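Long-range contact in MHP1 (Microbacterium liquefaciens, PDB 2JLN), which mediates the sodium-dependent binding and uptake of 5-aryl-substituted hydantoins, as a transporter of the nucleobase-cation-symport-1 family: residues M186-M200 against F267-G279. Numbering follows the deposited sequence.
Sequences MLDGADVSLGEVMSM and FGFIGAASMVLVG
Ser193 N donates to Glu196 OE1 over 2.8 Å, almost straight at 164° and nearly in line with the acceptor's C-O bond; Glu196 N returns a bond to Ser193 OG, completing a capping box. This reciprocal pair starts the short helix 194-197 just after a Schellman motif at Asp191 has ended helix 160-190, and two other residues of the capped helix, Leu194 and Val197, meet helix 242-278. The meeting is made without one hydrogen bond across the contact. Val197 is the knob, seated in a hole of Phe269, Ala273, Val276 and Leu277. Val197 CG1, anti to the backbone N (chi1 -175°), lies 4.1 Å from Val276 CG1, while CG2 turns to Leu277. The pieces joined are the C-terminal ends of transmembrane helices 5 and 7, whose segments 186-190 and 267-278 run nearly parallel (13°), and the link that follows helix 5. Nearer the start of segment 267-279, Met198 bends round so that Met198 CE lies 4.0 Å from Phe269 CE1, and Met198 SD makes an oblique Met-aromatic contact with the same ring; Leu194 CD1 reaches its CZ, and Val58 and Ile62 of helix 58-79 also touch this phenyl. Leu277 spreads its branches between two methionines: Leu277 CD1 lies 3.8 Å from Met186 CE, and CD2 faces Met200 SD. Met186 CE also rests against the backbone at Ser274, whereas Met200 lays CB on Val276 CG1.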
ATOM      1  N   MET A 186      25.040  14.727  -9.362  1.00 65.16           N
ATOM      2  CA  MET A 186      24.773  15.912  -8.532  1.00 64.70           C
ATOM      3  C   MET A 186      25.966  16.399  -7.699  1.00 64.76           C
ATOM      4  O   MET A 186      26.490  17.478  -7.951  1.00 63.52           O
ATOM      5  CB  MET A 186      23.608  15.664  -7.579  1.00 64.94           C
ATOM      6  CG  MET A 186      22.239  15.868  -8.173  1.00 68.86           C
ATOM      7  SD  MET A 186      20.997  15.781  -6.869  1.00 68.24           S
ATOM      8  CE  MET A 186      20.668  17.511  -6.637  1.00 65.02           C
ATOM      9  N   LEU A 187      26.357  15.621  -6.688  1.00 62.07           N
ATOM     10  CA  LEU A 187      27.456  15.995  -5.808  1.00 61.75           C
ATOM     11  C   LEU A 187      28.640  16.549  -6.578  1.00 67.56           C
ATOM     12  O   LEU A 187      29.133  17.649  -6.288  1.00 67.63           O
ATOM     13  CB  LEU A 187      27.915  14.824  -4.946  1.00 61.89           C
ATOM     14  CG  LEU A 187      26.950  14.409  -3.833  1.00 68.46           C
ATOM     15  CD1 LEU A 187      27.713  13.894  -2.605  1.00 65.98           C
ATOM     16  CD2 LEU A 187      26.019  15.558  -3.456  1.00 62.33           C
ATOM     17  N   ASP A 188      29.103  15.787  -7.561  1.00 69.59           N
ATOM     18  CA  ASP A 188      30.205  16.242  -8.395  1.00 73.39           C
ATOM     19  C   ASP A 188      29.903  17.625  -8.992  1.00 69.31           C
ATOM     20  O   ASP A 188      30.592  18.594  -8.705  1.00 71.12           O
ATOM     21  CB  ASP A 188      30.511  15.214  -9.497  1.00 80.35           C
ATOM     22  CG  ASP A 188      31.856  15.471 -10.194  1.00 90.46           C
ATOM     23  OD1 ASP A 188      32.910  15.467  -9.503  1.00 89.01           O
ATOM     24  OD2 ASP A 188      31.855  15.667 -11.437  1.00 91.73           O
ATOM     25  N   GLY A 189      28.857  17.708  -9.799  1.00 66.52           N
ATOM     26  CA  GLY A 189      28.549  18.911 -10.547  1.00 64.54           C
ATOM     27  C   GLY A 189      28.254  20.149  -9.733  1.00 64.05           C
ATOM     28  O   GLY A 189      28.281  21.265 -10.268  1.00 62.59           O
ATOM     29  N   ALA A 190      27.963  19.965  -8.448  1.00 64.93           N
ATOM     30  CA  ALA A 190      27.747  21.102  -7.555  1.00 66.42           C
ATOM     31  C   ALA A 190      28.993  21.359  -6.716  1.00 68.35           C
ATOM     32  O   ALA A 190      29.110  22.406  -6.067  1.00 66.83           O
ATOM     33  CB  ALA A 190      26.514  20.894  -6.666  1.00 61.54           C
ATOM     34  N   ASP A 191      29.913  20.391  -6.747  1.00 70.45           N
ATOM     35  CA  ASP A 191      31.218  20.495  -6.083  1.00 70.15           C
ATOM     36  C   ASP A 191      31.095  20.456  -4.580  1.00 68.59           C
ATOM     37  O   ASP A 191      31.725  21.240  -3.882  1.00 68.39           O
ATOM     38  CB  ASP A 191      31.946  21.770  -6.501  1.00 70.72           C
ATOM     39  CG  ASP A 191      33.211  21.482  -7.290  1.00 78.29           C
ATOM     40  OD1 ASP A 191      33.122  21.207  -8.516  1.00 77.09           O
ATOM     41  OD2 ASP A 191      34.305  21.545  -6.674  1.00 80.85           O
ATOM     42  N   VAL A 192      30.280  19.534  -4.084  1.00 70.21           N
ATOM     43  CA  VAL A 192      29.955  19.479  -2.668  1.00 68.42           C
ATOM     44  C   VAL A 192      30.149  18.052  -2.165  1.00 67.13           C
ATOM     45  O   VAL A 192      29.824  17.102  -2.868  1.00 66.69           O
ATOM     46  CB  VAL A 192      28.498  19.920  -2.439  1.00 65.54           C
ATOM     47  CG1 VAL A 192      28.222  20.063  -0.980  1.00 71.31           C
ATOM     48  CG2 VAL A 192      28.250  21.233  -3.111  1.00 62.60           C
ATOM     49  N   SER A 193      30.689  17.897  -0.961  1.00 67.13           N
ATOM     50  CA  SER A 193      30.851  16.569  -0.381  1.00 68.46           C
ATOM     51  C   SER A 193      29.516  16.093   0.155  1.00 71.62           C
ATOM     52  O   SER A 193      28.609  16.904   0.387  1.00 71.05           O
ATOM     53  CB  SER A 193      31.834  16.599   0.783  1.00 72.71           C
ATOM     54  OG  SER A 193      31.154  16.913   1.993  1.00 73.63           O
ATOM     55  N   LEU A 194      29.405  14.786   0.384  1.00 71.40           N
ATOM     56  CA  LEU A 194      28.191  14.210   0.970  1.00 70.22           C
ATOM     57  C   LEU A 194      27.874  14.778   2.364  1.00 69.04           C
ATOM     58  O   LEU A 194      26.723  15.095   2.661  1.00 70.08           O
ATOM     59  CB  LEU A 194      28.286  12.686   1.031  1.00 70.18           C
ATOM     60  CG  LEU A 194      27.112  11.973   1.698  1.00 71.62           C
ATOM     61  CD1 LEU A 194      26.169  11.484   0.640  1.00 67.51           C
ATOM     62  CD2 LEU A 194      27.617  10.799   2.521  1.00 75.32           C
ATOM     63  N   GLY A 195      28.893  14.924   3.206  1.00 67.30           N
ATOM     64  CA  GLY A 195      28.689  15.400   4.565  1.00 66.18           C
ATOM     65  C   GLY A 195      28.178  16.826   4.651  1.00 64.22           C
ATOM     66  O   GLY A 195      27.461  17.186   5.585  1.00 60.00           O
ATOM     67  N   GLU A 196      28.559  17.636   3.668  1.00 67.20           N
ATOM     68  CA  GLU A 196      28.156  19.039   3.595  1.00 69.10           C
ATOM     69  C   GLU A 196      26.675  19.200   3.315  1.00 68.10           C
ATOM     70  O   GLU A 196      25.998  20.007   3.971  1.00 66.61           O
ATOM     71  CB  GLU A 196      28.892  19.732   2.460  1.00 71.22           C
ATOM     72  CG  GLU A 196      30.187  20.377   2.828  1.00 73.96           C
ATOM     73  CD  GLU A 196      30.874  20.918   1.602  1.00 81.13           C
ATOM     74  OE1 GLU A 196      31.045  20.122   0.639  1.00 77.68           O
ATOM     75  OE2 GLU A 196      31.221  22.127   1.593  1.00 86.07           O
ATOM     76  N   VAL A 197      26.191  18.458   2.313  1.00 65.59           N
ATOM     77  CA  VAL A 197      24.787  18.498   1.932  1.00 62.80           C
ATOM     78  C   VAL A 197      23.936  17.983   3.079  1.00 60.87           C
ATOM     79  O   VAL A 197      22.791  18.396   3.247  1.00 57.96           O
ATOM     80  CB  VAL A 197      24.501  17.650   0.679  1.00 61.89           C
ATOM     81  CG1 VAL A 197      23.042  17.817   0.250  1.00 52.17           C
ATOM     82  CG2 VAL A 197      25.448  18.032  -0.448  1.00 62.78           C
ATOM     83  N   MET A 198      24.518  17.089   3.871  1.00 60.32           N
ATOM     84  CA  MET A 198      23.822  16.474   4.990  1.00 59.37           C
ATOM     85  C   MET A 198      23.332  17.486   6.029  1.00 57.80           C
ATOM     86  O   MET A 198      22.522  17.138   6.883  1.00 56.50           O
ATOM     87  CB  MET A 198      24.715  15.410   5.651  1.00 63.49           C
ATOM     88  CG  MET A 198      23.969  14.222   6.297  1.00 62.58           C
ATOM     89  SD  MET A 198      23.091  13.149   5.123  1.00 62.49           S
ATOM     90  CE  MET A 198      24.448  12.474   4.154  1.00 65.95           C
ATOM     91  N   SER A 199      23.805  18.732   5.974  1.00 58.42           N
ATOM     92  CA  SER A 199      23.300  19.742   6.926  1.00 62.95           C
ATOM     93  C   SER A 199      22.786  21.070   6.336  1.00 58.67           C
ATOM     94  O   SER A 199      22.660  22.064   7.055  1.00 54.67           O
ATOM     95  CB  SER A 199      24.316  20.013   8.042  1.00 62.87           C
ATOM     96  OG  SER A 199      25.612  20.173   7.516  1.00 62.38           O
ATOM     97  N   MET A 200      22.446  21.063   5.051  1.00 56.89           N
ATOM     98  CA  MET A 200      22.061  22.288   4.360  1.00 60.44           C
ATOM     99  C   MET A 200      20.629  22.797   4.621  1.00 63.04           C
ATOM    100  O   MET A 200      20.270  23.903   4.162  1.00 67.84           O
ATOM    101  CB  MET A 200      22.292  22.181   2.842  1.00 54.16           C
ATOM    102  CG  MET A 200      23.696  21.873   2.448  1.00 54.61           C
ATOM    103  SD  MET A 200      24.046  22.337   0.736  1.00 57.68           S
ATOM    104  CE  MET A 200      24.803  23.963   0.954  1.00 60.96           C
ATOM    105  N   PHE A 267      16.554   7.437  -1.926  1.00 52.82           N
ATOM    106  CA  PHE A 267      15.756   8.291  -2.815  1.00 54.09           C
ATOM    107  C   PHE A 267      15.133   9.508  -2.105  1.00 53.39           C
ATOM    108  O   PHE A 267      14.908  10.546  -2.717  1.00 50.93           O
ATOM    109  CB  PHE A 267      14.749   7.469  -3.635  1.00 49.56           C
ATOM    110  CG  PHE A 267      15.413   6.566  -4.637  1.00 55.80           C
ATOM    111  CD1 PHE A 267      16.124   5.445  -4.220  1.00 55.68           C
ATOM    112  CD2 PHE A 267      15.387   6.857  -5.991  1.00 58.33           C
ATOM    113  CE1 PHE A 267      16.767   4.616  -5.135  1.00 52.18           C
ATOM    114  CE2 PHE A 267      16.040   6.029  -6.911  1.00 55.59           C
ATOM    115  CZ  PHE A 267      16.724   4.908  -6.471  1.00 52.97           C
ATOM    116  N   GLY A 268      14.889   9.387  -0.807  1.00 53.66           N
ATOM    117  CA  GLY A 268      14.507  10.534  -0.015  1.00 49.16           C
ATOM    118  C   GLY A 268      15.638  11.529  -0.059  1.00 48.43           C
ATOM    119  O   GLY A 268      15.418  12.690  -0.354  1.00 48.56           O
ATOM    120  N   PHE A 269      16.859  11.072   0.218  1.00 51.62           N
ATOM    121  CA  PHE A 269      18.039  11.931   0.094  1.00 51.77           C
ATOM    122  C   PHE A 269      18.158  12.633  -1.281  1.00 50.28           C
ATOM    123  O   PHE A 269      18.506  13.807  -1.339  1.00 52.43           O
ATOM    124  CB  PHE A 269      19.331  11.179   0.444  1.00 50.40           C
ATOM    125  CG  PHE A 269      20.588  11.983   0.209  1.00 50.00           C
ATOM    126  CD1 PHE A 269      21.072  12.837   1.180  1.00 50.66           C
ATOM    127  CD2 PHE A 269      21.279  11.887  -0.993  1.00 50.70           C
ATOM    128  CE1 PHE A 269      22.229  13.582   0.961  1.00 53.62           C
ATOM    129  CE2 PHE A 269      22.428  12.634  -1.226  1.00 50.46           C
ATOM    130  CZ  PHE A 269      22.902  13.485  -0.245  1.00 54.08           C
ATOM    131  N   ILE A 270      17.871  11.948  -2.379  1.00 47.35           N
ATOM    132  CA  ILE A 270      17.906  12.629  -3.673  1.00 48.42           C
ATOM    133  C   ILE A 270      16.867  13.765  -3.786  1.00 50.41           C
ATOM    134  O   ILE A 270      17.166  14.844  -4.313  1.00 51.22           O
ATOM    135  CB  ILE A 270      17.816  11.646  -4.866  1.00 48.18           C
ATOM    136  CG1 ILE A 270      19.083  10.798  -4.926  1.00 50.67           C
ATOM    137  CG2 ILE A 270      17.613  12.395  -6.172  1.00 47.87           C
ATOM    138  CD1 ILE A 270      19.263  10.057  -6.204  1.00 57.54           C
ATOM    139  N   GLY A 271      15.655  13.544  -3.289  1.00 49.05           N
ATOM    140  CA  GLY A 271      14.649  14.594  -3.304  1.00 48.99           C
ATOM    141  C   GLY A 271      15.026  15.808  -2.461  1.00 47.50           C
ATOM    142  O   GLY A 271      14.853  16.961  -2.884  1.00 45.58           O
ATOM    143  N   ALA A 272      15.532  15.538  -1.258  1.00 47.55           N
ATOM    144  CA  ALA A 272      15.991  16.575  -0.339  1.00 44.50           C
ATOM    145  C   ALA A 272      17.167  17.387  -0.909  1.00 47.58           C
ATOM    146  O   ALA A 272      17.140  18.611  -0.874  1.00 47.48           O
ATOM    147  CB  ALA A 272      16.341  15.978   0.981  1.00 40.59           C
ATOM    148  N   ALA A 273      18.183  16.701  -1.439  1.00 46.37           N
ATOM    149  CA  ALA A 273      19.334  17.341  -2.085  1.00 44.87           C
ATOM    150  C   ALA A 273      18.944  18.291  -3.238  1.00 48.99           C
ATOM    151  O   ALA A 273      19.384  19.432  -3.286  1.00 47.81           O
ATOM    152  CB  ALA A 273      20.321  16.289  -2.564  1.00 44.02           C
ATOM    153  N   SER A 274      18.121  17.824  -4.167  1.00 49.32           N
ATOM    154  CA  SER A 274      17.531  18.718  -5.151  1.00 47.62           C
ATOM    155  C   SER A 274      16.965  20.010  -4.557  1.00 49.22           C
ATOM    156  O   SER A 274      17.290  21.075  -5.059  1.00 50.18           O
ATOM    157  CB  SER A 274      16.423  18.007  -5.916  1.00 51.05           C
ATOM    158  OG  SER A 274      16.956  17.120  -6.859  1.00 56.40           O
ATOM    159  N   MET A 275      16.091  19.935  -3.543  1.00 48.45           N
ATOM    160  CA  MET A 275      15.496  21.156  -2.960  1.00 49.04           C
ATOM    161  C   MET A 275      16.590  22.136  -2.540  1.00 50.21           C
ATOM    162  O   MET A 275      16.558  23.318  -2.853  1.00 49.98           O
ATOM    163  CB  MET A 275      14.644  20.853  -1.716  1.00 47.91           C
ATOM    164  CG  MET A 275      13.111  20.977  -1.855  1.00 56.68           C
ATOM    165  SD  MET A 275      12.400  22.334  -2.843  1.00 57.17           S
ATOM    166  CE  MET A 275      13.261  23.704  -2.105  1.00 59.46           C
ATOM    167  N   VAL A 276      17.585  21.600  -1.845  1.00 52.00           N
ATOM    168  CA  VAL A 276      18.538  22.373  -1.085  1.00 43.35           C
ATOM    169  C   VAL A 276      19.687  22.893  -1.965  1.00 44.04           C
ATOM    170  O   VAL A 276      20.190  23.974  -1.751  1.00 43.85           O
ATOM    171  CB  VAL A 276      18.995  21.512   0.122  1.00 42.93           C
ATOM    172  CG1 VAL A 276      20.428  21.026  -0.017  1.00 42.21           C
ATOM    173  CG2 VAL A 276      18.776  22.258   1.394  1.00 46.62           C
ATOM    174  N   LEU A 277      20.080  22.137  -2.977  1.00 43.52           N
ATOM    175  CA  LEU A 277      21.100  22.603  -3.907  1.00 42.22           C
ATOM    176  C   LEU A 277      20.557  23.607  -4.929  1.00 44.62           C
ATOM    177  O   LEU A 277      21.251  24.540  -5.307  1.00 46.55           O
ATOM    178  CB  LEU A 277      21.750  21.421  -4.647  1.00 43.30           C
ATOM    179  CG  LEU A 277      22.581  20.419  -3.814  1.00 47.64           C
ATOM    180  CD1 LEU A 277      23.334  19.449  -4.699  1.00 46.37           C
ATOM    181  CD2 LEU A 277      23.557  21.117  -2.851  1.00 46.09           C
ATOM    182  N   VAL A 278      19.319  23.437  -5.368  1.00 41.84           N
ATOM    183  CA  VAL A 278      18.869  24.107  -6.572  1.00 41.14           C
ATOM    184  C   VAL A 278      17.462  24.666  -6.443  1.00 46.01           C
ATOM    185  O   VAL A 278      17.025  25.440  -7.276  1.00 48.74           O
ATOM    186  CB  VAL A 278      18.910  23.138  -7.783  1.00 46.12           C
ATOM    187  CG1 VAL A 278      17.864  23.526  -8.850  1.00 45.47           C
ATOM    188  CG2 VAL A 278      20.322  23.013  -8.363  1.00 44.34           C
ATOM    189  N   GLY A 279      16.732  24.276  -5.410  1.00 48.76           N
ATOM    190  CA  GLY A 279      15.418  24.863  -5.189  1.00 48.30           C
ATOM    191  C   GLY A 279      14.218  24.117  -5.744  1.00 53.75           C
ATOM    192  O   GLY A 279      13.107  24.631  -5.646  1.00 50.35           O
TER